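Long-range contacts in ancestral D-type dye decolorizing peroxidase (Geotrichum candidum, PDB 7ANV), which probably uses hydrogen peroxide, through its bound haem, to oxidise dyes and related substrates, as other dye-decolorizing peroxidases do: residues 268-273 / 449-454; 299-304 / 321-326. All coordinates share one frame; numbering follows the deposited sequence. Where two conformers were deposited one is given.

Contact 1 of 2, residues 268-273 / 449-454; sequences NPIKLP and TDPNNQ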
ATOM      1  N   ASN A 268      24.971  -0.889 -11.793  1.00 25.69           N
ATOM      2  CA  ASN A 268      25.462  -1.291 -10.453  1.00 24.88           C
ATOM      3  C   ASN A 268      25.394  -2.796 -10.252  1.00 24.45           C
ATOM      4  O   ASN A 268      25.001  -3.251  -9.163  1.00 24.06           O
ATOM      5  CB  ASN A 268      24.672  -0.561  -9.375  1.00 24.73           C
ATOM      6  CG  ASN A 268      25.043   0.907  -9.349  1.00 25.59           C
ATOM      7  OD1 ASN A 268      26.118   1.266  -8.876  1.00 26.55           O
ATOM      8  ND2 ASN A 268      24.202   1.746  -9.918  1.00 27.36           N
ATOM      9  N   PRO A 269      25.802  -3.624 -11.228  1.00 24.01           N
ATOM     10  CA  PRO A 269      25.718  -5.077 -11.020  1.00 23.87           C
ATOM     11  C   PRO A 269      26.611  -5.507  -9.845  1.00 23.77           C
ATOM     12  O   PRO A 269      27.763  -5.022  -9.715  1.00 24.30           O
ATOM     13  CB  PRO A 269      26.261  -5.647 -12.340  1.00 24.66           C
ATOM     14  CG  PRO A 269      27.212  -4.555 -12.826  1.00 25.67           C
ATOM     15  CD  PRO A 269      26.469  -3.268 -12.497  1.00 25.54           C
ATOM     16  N   ILE A 270      26.096  -6.408  -9.029  1.00 22.97           N
ATOM     17  CA  ILE A 270      26.884  -7.093  -7.975  1.00 22.97           C
ATOM     18  C   ILE A 270      27.871  -8.042  -8.661  1.00 23.22           C
ATOM     19  O   ILE A 270      27.458  -8.824  -9.541  1.00 22.86           O
ATOM     20  CB  ILE A 270      25.966  -7.809  -6.974  1.00 22.12           C
ATOM     21  CG1 ILE A 270      25.109  -6.799  -6.234  1.00 22.04           C
ATOM     22  CG2 ILE A 270      26.782  -8.655  -6.007  1.00 21.96           C
ATOM     23  CD1 ILE A 270      23.875  -7.393  -5.613  1.00 21.02           C
ATOM     24  N   LYS A 271      29.131  -7.926  -8.285  1.00 23.44           N
ATOM     25  CA  LYS A 271      30.189  -8.910  -8.617  1.00 25.55           C
ATOM     26  C   LYS A 271      30.570  -9.694  -7.366  1.00 23.85           C
ATOM     27  O   LYS A 271      31.143  -9.123  -6.432  1.00 23.38           O
ATOM     28  CB  LYS A 271      31.411  -8.206  -9.200  1.00 29.52           C
ATOM     29  CG  LYS A 271      31.079  -7.325 -10.387  1.00 32.96           C
ATOM     30  CD  LYS A 271      32.171  -6.348 -10.786  1.00 38.26           C
ATOM     31  CE  LYS A 271      31.549  -5.125 -11.433  1.00 42.57           C
ATOM     32  NZ  LYS A 271      32.579  -4.213 -11.990  1.00 47.42           N
ATOM     33  N   LEU A 272      30.214 -10.963  -7.346  1.00 22.99           N
ATOM     34  CA  LEU A 272      30.516 -11.891  -6.240  1.00 22.22           C
ATOM     35  C   LEU A 272      31.927 -12.403  -6.430  1.00 22.25           C
ATOM     36  O   LEU A 272      32.457 -12.353  -7.542  1.00 21.86           O
ATOM     37  CB  LEU A 272      29.522 -13.041  -6.259  1.00 22.96           C
ATOM     38  CG  LEU A 272      28.050 -12.696  -6.080  1.00 23.09           C
ATOM     39  CD1 LEU A 272      27.243 -13.969  -6.121  1.00 23.61           C
ATOM     40  CD2 LEU A 272      27.813 -11.959  -4.786  1.00 23.59           C
ATOM     41  N   PRO A 273      32.603 -12.855  -5.348  1.00 22.02           N
ATOM     42  CA  PRO A 273      33.915 -13.457  -5.481  1.00 23.14           C
ATOM     43  C   PRO A 273      33.931 -14.535  -6.575  1.00 23.38           C
ATOM     44  O   PRO A 273      33.032 -15.349  -6.672  1.00 22.91           O
ATOM     45  CB  PRO A 273      34.180 -14.073  -4.100  1.00 23.04           C
ATOM     46  CG  PRO A 273      33.350 -13.215  -3.165  1.00 22.43           C
ATOM     47  CD  PRO A 273      32.100 -12.876  -3.964  1.00 22.18           C
ATOM     48  N   THR A 449      24.121  -4.387   0.157  1.00 20.03           N
ATOM     49  CA  THR A 449      23.628  -4.974  -1.109  1.00 20.52           C
ATOM     50  C   THR A 449      24.643  -5.976  -1.651  1.00 20.89           C
ATOM     51  O   THR A 449      24.209  -6.904  -2.332  1.00 20.66           O
ATOM     52  CB  THR A 449      23.257  -3.907  -2.144  1.00 20.66           C
ATOM     53  OG1 THR A 449      24.424  -3.171  -2.484  1.00 21.92           O
ATOM     54  CG2 THR A 449      22.196  -2.995  -1.610  1.00 21.16           C
ATOM     55  N   ASP A 450      25.927  -5.779  -1.395  1.00 20.88           N
ATOM     56  CA  ASP A 450      26.954  -6.776  -1.812  1.00 22.25           C
ATOM     57  C   ASP A 450      27.116  -7.777  -0.673  1.00 21.89           C
ATOM     58  O   ASP A 450      27.643  -7.418   0.366  1.00 21.99           O
ATOM     59  CB  ASP A 450      28.258  -6.075  -2.156  1.00 23.37           C
ATOM     60  CG  ASP A 450      29.350  -7.036  -2.556  1.00 24.88           C
ATOM     61  OD1 ASP A 450      29.199  -8.265  -2.338  1.00 24.57           O
ATOM     62  OD2 ASP A 450      30.356  -6.540  -3.061  1.00 26.38           O
ATOM     63  N   PRO A 451      26.667  -9.036  -0.801  1.00 21.03           N
ATOM     64  CA  PRO A 451      26.647  -9.939   0.353  1.00 21.58           C
ATOM     65  C   PRO A 451      28.049 -10.276   0.853  1.00 22.46           C
ATOM     66  O   PRO A 451      28.179 -10.703   1.995  1.00 22.86           O
ATOM     67  CB  PRO A 451      25.883 -11.168  -0.161  1.00 21.47           C
ATOM     68  CG  PRO A 451      26.130 -11.150  -1.633  1.00 21.89           C
ATOM     69  CD  PRO A 451      26.157  -9.673  -2.018  1.00 21.13           C
ATOM     70  N   ASN A 452      29.069 -10.131   0.003  1.00 22.02           N
ATOM     71  CA  ASN A 452      30.459 -10.472   0.420  1.00 23.62           C
ATOM     72  C   ASN A 452      31.202  -9.207   0.828  1.00 24.59           C
ATOM     73  O   ASN A 452      32.399  -9.353   1.250  1.00 24.90           O
ATOM     74  CB  ASN A 452      31.192 -11.281  -0.647  1.00 24.49           C
ATOM     75  CG  ASN A 452      30.468 -12.581  -0.918  1.00 25.22           C
ATOM     76  OD1 ASN A 452      29.619 -12.652  -1.801  1.00 25.57           O
ATOM     77  ND2 ASN A 452      30.749 -13.599  -0.104  1.00 24.63           N
ATOM     78  N   ASN A 453      30.557  -8.026   0.751  1.00 23.58           N
ATOM     79  CA  ASN A 453      31.188  -6.752   1.203  1.00 25.33           C
ATOM     80  C   ASN A 453      30.097  -5.862   1.768  1.00 22.93           C
ATOM     81  O   ASN A 453      29.812  -4.843   1.196  1.00 23.77           O
ATOM     82  CB  ASN A 453      31.941  -6.007   0.107  1.00 27.30           C
ATOM     83  CG  ASN A 453      33.094  -6.810  -0.448  1.00 30.22           C
ATOM     84  OD1 ASN A 453      34.134  -6.940   0.201  1.00 33.42           O
ATOM     85  ND2 ASN A 453      32.919  -7.345  -1.644  1.00 32.33           N
ATOM     86  N   GLN A 454      29.496  -6.303   2.866  1.00 22.39           N
ATOM     87  CA  GLN A 454      28.228  -5.740   3.359  1.00 21.77           C
ATOM     88  C   GLN A 454      28.447  -4.322   3.893  1.00 22.26           C
ATOM     89  O   GLN A 454      27.468  -3.619   3.993  1.00 22.54           O
ATOM     90  CB  GLN A 454      27.630  -6.638   4.432  1.00 20.69           C
ATOM     91  CG  GLN A 454      27.124  -7.954   3.849  1.00 21.03           C
ATOM     92  CD  GLN A 454      26.731  -8.951   4.904  1.00 21.35           C
ATOM     93  OE1 GLN A 454      26.302  -8.595   6.002  1.00 20.65           O
ATOM     94  NE2 GLN A 454      26.915 -10.214   4.575  1.00 21.64           N
TER
HETATM   95  O   HOH W   1      31.232  -9.527  -3.754  1.00 25.87           O
HETATM   96  O   HOH W   2      29.862  -6.050  -6.303  1.00 28.02           O
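Ile270 reaches across to the backbone of Thr449, while Asn452 lies against the ring of Pro273 at the other end of the contact; between them Leu272 leans on Pro451. The tip of Ile270 does the touching: its CD1 comes to 3.3 Å from Thr449 O, a carbonyl that also accepts a hydrogen bond from Arg289 NE. Its other branch, CG2, stands anti to the backbone N (CG1 at chi1 -64°) and faces the ring of Pro451, with CD as the nearest atom. Leu272 meets that same ring at about a right angle, CD2 lying 3.7 Å from Pro451 CG. The touching parts of the two segments run in nearly the same direction, 6° apart, yet neither is a strand, and two waters link the Lys271 backbone to the side chain of Asp450. Residues 450-453 form a type I beta turn, closed by Asn453 N on Asp450 O, and Asp450 adds an Asx turn, its OD1 accepting from Asn452 N at 3.0 Å from above the carboxylate plane. Asn453 ND2 grips OD2 of the same aspartate in a nearly straight bond (169°). Asp450 OD1 also accepts a hydrogen bond from water 1, which donates as well to Lys271 O, 2.7 Å from the water. Water 2 accepts from Lys271 N and donates only weakly to Asp450 OD2. Beyond this bridge the amide of Asn452 approaches Pro273 obliquely, its OD1 3.3 Å from Pro273 CD and 3.6 Å from Leu272 CD2. Helix 279-291 borders both loops, Leu286 touching Ile270 and Arg289 touching Pro451.

Contact 2 of 2, residues 299-304 / 321-326; sequences PIDITP and FRFDHP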
ATOM      1  N   PRO A 299      11.268 -15.266  -2.235  1.00 17.48           N
ATOM      2  CA  PRO A 299      11.943 -14.409  -1.256  1.00 17.16           C
ATOM      3  C   PRO A 299      13.441 -14.731  -1.169  1.00 17.07           C
ATOM      4  O   PRO A 299      13.801 -15.907  -1.090  1.00 17.34           O
ATOM      5  CB  PRO A 299      11.224 -14.768   0.059  1.00 16.91           C
ATOM      6  CG  PRO A 299      10.834 -16.179  -0.148  1.00 17.54           C
ATOM      7  CD  PRO A 299      10.391 -16.250  -1.598  1.00 17.63           C
ATOM      8  N   ILE A 300      14.269 -13.705  -1.092  1.00 17.12           N
ATOM      9  CA  ILE A 300      15.749 -13.905  -1.050  1.00 17.97           C
ATOM     10  C   ILE A 300      16.179 -14.516   0.281  1.00 18.57           C
ATOM     11  O   ILE A 300      17.219 -15.172   0.285  1.00 19.67           O
ATOM     12  CB  ILE A 300      16.520 -12.614  -1.376  1.00 17.86           C
ATOM     13  CG1 ILE A 300      16.342 -11.519  -0.323  1.00 18.16           C
ATOM     14  CG2 ILE A 300      16.168 -12.134  -2.777  1.00 19.14           C
ATOM     15  CD1 ILE A 300      17.042 -10.223  -0.671  1.00 17.30           C
ATOM     16  N   ASP A 301      15.424 -14.360   1.363  1.00 18.41           N
ATOM     17  CA  ASP A 301      15.789 -15.018   2.640  1.00 17.93           C
ATOM     18  C   ASP A 301      15.738 -16.533   2.465  1.00 18.87           C
ATOM     19  O   ASP A 301      16.391 -17.221   3.228  1.00 19.17           O
ATOM     20  CB  ASP A 301      14.946 -14.568   3.817  1.00 18.34           C
ATOM     21  CG  ASP A 301      15.580 -14.869   5.172  1.00 19.91           C
ATOM     22  OD1 ASP A 301      16.804 -14.667   5.297  1.00 21.33           O
ATOM     23  OD2 ASP A 301      14.836 -15.190   6.118  1.00 19.14           O
ATOM     24  N   ILE A 302      14.951 -17.038   1.522  1.00 18.46           N
ATOM     25  CA  ILE A 302      14.883 -18.489   1.239  1.00 19.62           C
ATOM     26  C   ILE A 302      15.879 -18.821   0.136  1.00 19.75           C
ATOM     27  O   ILE A 302      16.572 -19.860   0.294  1.00 19.30           O
ATOM     28  CB  ILE A 302      13.459 -18.939   0.918  1.00 19.59           C
ATOM     29  CG1 ILE A 302      12.536 -18.647   2.095  1.00 20.33           C
ATOM     30  CG2 ILE A 302      13.462 -20.404   0.541  1.00 20.99           C
ATOM     31  CD1 ILE A 302      11.146 -19.136   1.913  1.00 21.03           C
ATOM     32  N   THR A 303      15.937 -18.017  -0.930  1.00 19.13           N
ATOM     33  CA  THR A 303      16.769 -18.335  -2.120  1.00 19.80           C
ATOM     34  C   THR A 303      17.595 -17.113  -2.471  1.00 19.11           C
ATOM     35  O   THR A 303      17.178 -16.306  -3.281  1.00 19.43           O
ATOM     36  CB  THR A 303      15.936 -18.925  -3.258  1.00 21.07           C
ATOM     37  OG1 THR A 303      16.819 -19.300  -4.334  1.00 22.09           O
ATOM     38  CG2 THR A 303      14.797 -18.050  -3.720  1.00 20.47           C
ATOM     39  N   PRO A 304      18.733 -16.902  -1.773  1.00 19.48           N
ATOM     40  CA  PRO A 304      19.385 -15.592  -1.806  1.00 19.14           C
ATOM     41  C   PRO A 304      20.110 -15.285  -3.122  1.00 19.76           C
ATOM     42  O   PRO A 304      20.157 -14.143  -3.502  1.00 20.61           O
ATOM     43  CB  PRO A 304      20.367 -15.597  -0.633  1.00 19.69           C
ATOM     44  CG  PRO A 304      20.518 -17.070  -0.298  1.00 20.09           C
ATOM     45  CD  PRO A 304      19.206 -17.739  -0.659  1.00 19.40           C
ATOM     46  N   PHE A 321       9.642 -17.380   5.935  1.00 19.19           N
ATOM     47  CA  PHE A 321      10.982 -16.881   6.357  1.00 19.61           C
ATOM     48  C   PHE A 321      10.757 -15.805   7.409  1.00 19.78           C
ATOM     49  O   PHE A 321       9.630 -15.224   7.466  1.00 18.94           O
ATOM     50  CB  PHE A 321      11.794 -16.323   5.184  1.00 18.92           C
ATOM     51  CG  PHE A 321      11.132 -15.179   4.473  1.00 18.29           C
ATOM     52  CD1 PHE A 321      10.156 -15.409   3.514  1.00 18.67           C
ATOM     53  CD2 PHE A 321      11.442 -13.852   4.784  1.00 18.09           C
ATOM     54  CE1 PHE A 321       9.508 -14.365   2.882  1.00 18.44           C
ATOM     55  CE2 PHE A 321      10.755 -12.809   4.175  1.00 18.21           C
ATOM     56  CZ  PHE A 321       9.809 -13.056   3.199  1.00 17.91           C
ATOM     57  N   ARG A 322      11.783 -15.526   8.216  0.50 19.39           N
ATOM     58  CA  ARG A 322      11.666 -14.462   9.236  0.50 20.23           C
ATOM     59  C   ARG A 322      12.983 -13.699   9.442  0.50 20.19           C
ATOM     60  O   ARG A 322      13.031 -12.945  10.404  0.50 19.64           O
ATOM     61  CB  ARG A 322      11.156 -15.103  10.527  0.50 21.38           C
ATOM     62  CG  ARG A 322      12.142 -16.033  11.192  0.50 22.38           C
ATOM     63  CD  ARG A 322      11.442 -16.751  12.343  0.50 23.82           C
ATOM     64  NE  ARG A 322      10.947 -15.764  13.283  0.50 24.70           N
ATOM     65  CZ  ARG A 322      11.461 -15.542  14.490  0.50 25.78           C
ATOM     66  NH1 ARG A 322      12.495 -16.248  14.898  0.50 26.41           N
ATOM     67  NH2 ARG A 322      10.936 -14.599  15.272  0.50 26.03           N
ATOM     68  N   PHE A 323      13.985 -13.868   8.573  1.00 20.57           N
ATOM     69  CA  PHE A 323      15.326 -13.247   8.740  1.00 21.33           C
ATOM     70  C   PHE A 323      15.959 -13.807  10.028  1.00 24.01           C
ATOM     71  O   PHE A 323      16.454 -13.036  10.856  1.00 24.46           O
ATOM     72  CB  PHE A 323      15.210 -11.707   8.764  1.00 20.51           C
ATOM     73  CG  PHE A 323      14.369 -11.102   7.668  1.00 19.40           C
ATOM     74  CD1 PHE A 323      14.642 -11.378   6.334  1.00 18.76           C
ATOM     75  CD2 PHE A 323      13.294 -10.266   7.962  1.00 18.80           C
ATOM     76  CE1 PHE A 323      13.853 -10.869   5.317  1.00 18.96           C
ATOM     77  CE2 PHE A 323      12.523  -9.730   6.942  1.00 19.21           C
ATOM     78  CZ  PHE A 323      12.826 -10.004   5.613  1.00 18.91           C
ATOM     79  N   ASP A 324      15.889 -15.116  10.245  1.00 27.64           N
ATOM     80  CA  ASP A 324      16.415 -15.706  11.519  1.00 30.97           C
ATOM     81  C   ASP A 324      17.627 -16.599  11.294  1.00 34.45           C
ATOM     82  O   ASP A 324      18.070 -17.224  12.326  1.00 37.44           O
ATOM     83  CB  ASP A 324      15.345 -16.479  12.301  1.00 33.30           C
ATOM     84  CG  ASP A 324      14.770 -17.672  11.558  1.00 34.88           C
ATOM     85  OD1 ASP A 324      15.245 -17.942  10.417  1.00 34.54           O
ATOM     86  OD2 ASP A 324      13.844 -18.328  12.135  1.00 38.26           O
ATOM     87  N   HIS A 325      18.171 -16.736  10.083  1.00 34.10           N
ATOM     88  CA  HIS A 325      19.354 -17.636   9.890  1.00 36.02           C
ATOM     89  C   HIS A 325      20.180 -17.142   8.709  1.00 35.48           C
ATOM     90  O   HIS A 325      20.047 -17.694   7.613  1.00 36.17           O
ATOM     91  CB  HIS A 325      18.923 -19.107   9.649  1.00 40.29           C
ATOM     92  CG  HIS A 325      18.726 -19.928  10.882  1.00 46.66           C
ATOM     93  ND1 HIS A 325      17.492 -20.021  11.540  1.00 51.40           N
ATOM     94  CD2 HIS A 325      19.573 -20.720  11.579  1.00 51.00           C
ATOM     95  CE1 HIS A 325      17.604 -20.817  12.590  1.00 50.57           C
ATOM     96  NE2 HIS A 325      18.865 -21.263  12.631  1.00 52.10           N
ATOM     97  N   PRO A 326      21.013 -16.081   8.851  1.00 31.77           N
ATOM     98  CA  PRO A 326      21.349 -15.461  10.141  1.00 30.35           C
ATOM     99  C   PRO A 326      20.285 -14.482  10.667  1.00 29.44           C
ATOM    100  O   PRO A 326      19.507 -13.940   9.860  1.00 26.33           O
ATOM    101  CB  PRO A 326      22.634 -14.679   9.813  1.00 30.18           C
ATOM    102  CG  PRO A 326      22.519 -14.301   8.332  1.00 29.10           C
ATOM    103  CD  PRO A 326      21.659 -15.388   7.716  1.00 30.78           C
TER
HETATM  104  O   HOH W   3      18.582 -13.714   7.088  1.00 24.81           O
HETATM  105  O   HOH W   4      13.848 -17.468   8.216  1.00 30.91           O
HETATM  106  O   HOH W   5      16.379 -16.552   7.838  1.00 46.24           O
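Asp301 points its side chain at Phe321 and Phe323 in the loop 321-326, and each of its side-chain atoms has a partner there. CB rests obliquely on Phe321, 3.7 Å from CD2 of that ring. With CG anti to the backbone N (chi1 -161°), the carboxyl carbon lies 3.8 Å from Phe323 CD1, and the carboxylate and that ring are turned 49° apart. OD2 accepts from Phe323 N at 2.9 Å, a bent bond (140°) arriving from above the carboxylate plane. The same oxygen is close to water 5, which accepts from His325 N, and to water 4, which accepts from Arg322 N. OD1 meets water 3, placed also beside Pro326 O. Around this polar centre Phe321 is wedged by apolar neighbours: Pro299 CB packs tightly on CE1, 3.3 Å away, and Ile302 CG1 lies 3.9 Å from Phe321 CB. The ring lies about 5 Å from the haem and makes a cation-pi contact with Arg349, so the packing reaches close to the cofactor. In place of Asp301, an alanine would probably leave Phe323 N without its acceptor and waters 3, 4 and 5 without their carboxylate partner. Asp324 OD1 lies 5.1 Å from Asp301 OD2, so the two like charges may raise each other's proton affinity, while the backbone N-H and the waters around Asp301 would be expected to favour its ionised form.

How the contacts relate
Contact 2 lies within the stretch of chain that contact 1 closes, and their centres lie about 17 Å apart on the same side of the molecule without touching. Both join irregular loops, and helix 279-291 borders each: Leu286 and Arg289 at contact 1, Ala288 and Arg289 beside Ile300 at contact 2. Contact 1 is the more peripheral, centred about 30 Å from the chain's centre against about 23 Å, with solvent-exposed residues among its partners; contact 2 has none. An aspartate works with waters in both. In 449-454 it is held largely by its own turn and reaches the other loop through water, whereas in 299-304 it bonds the opposite backbone directly, beside two aromatic rings.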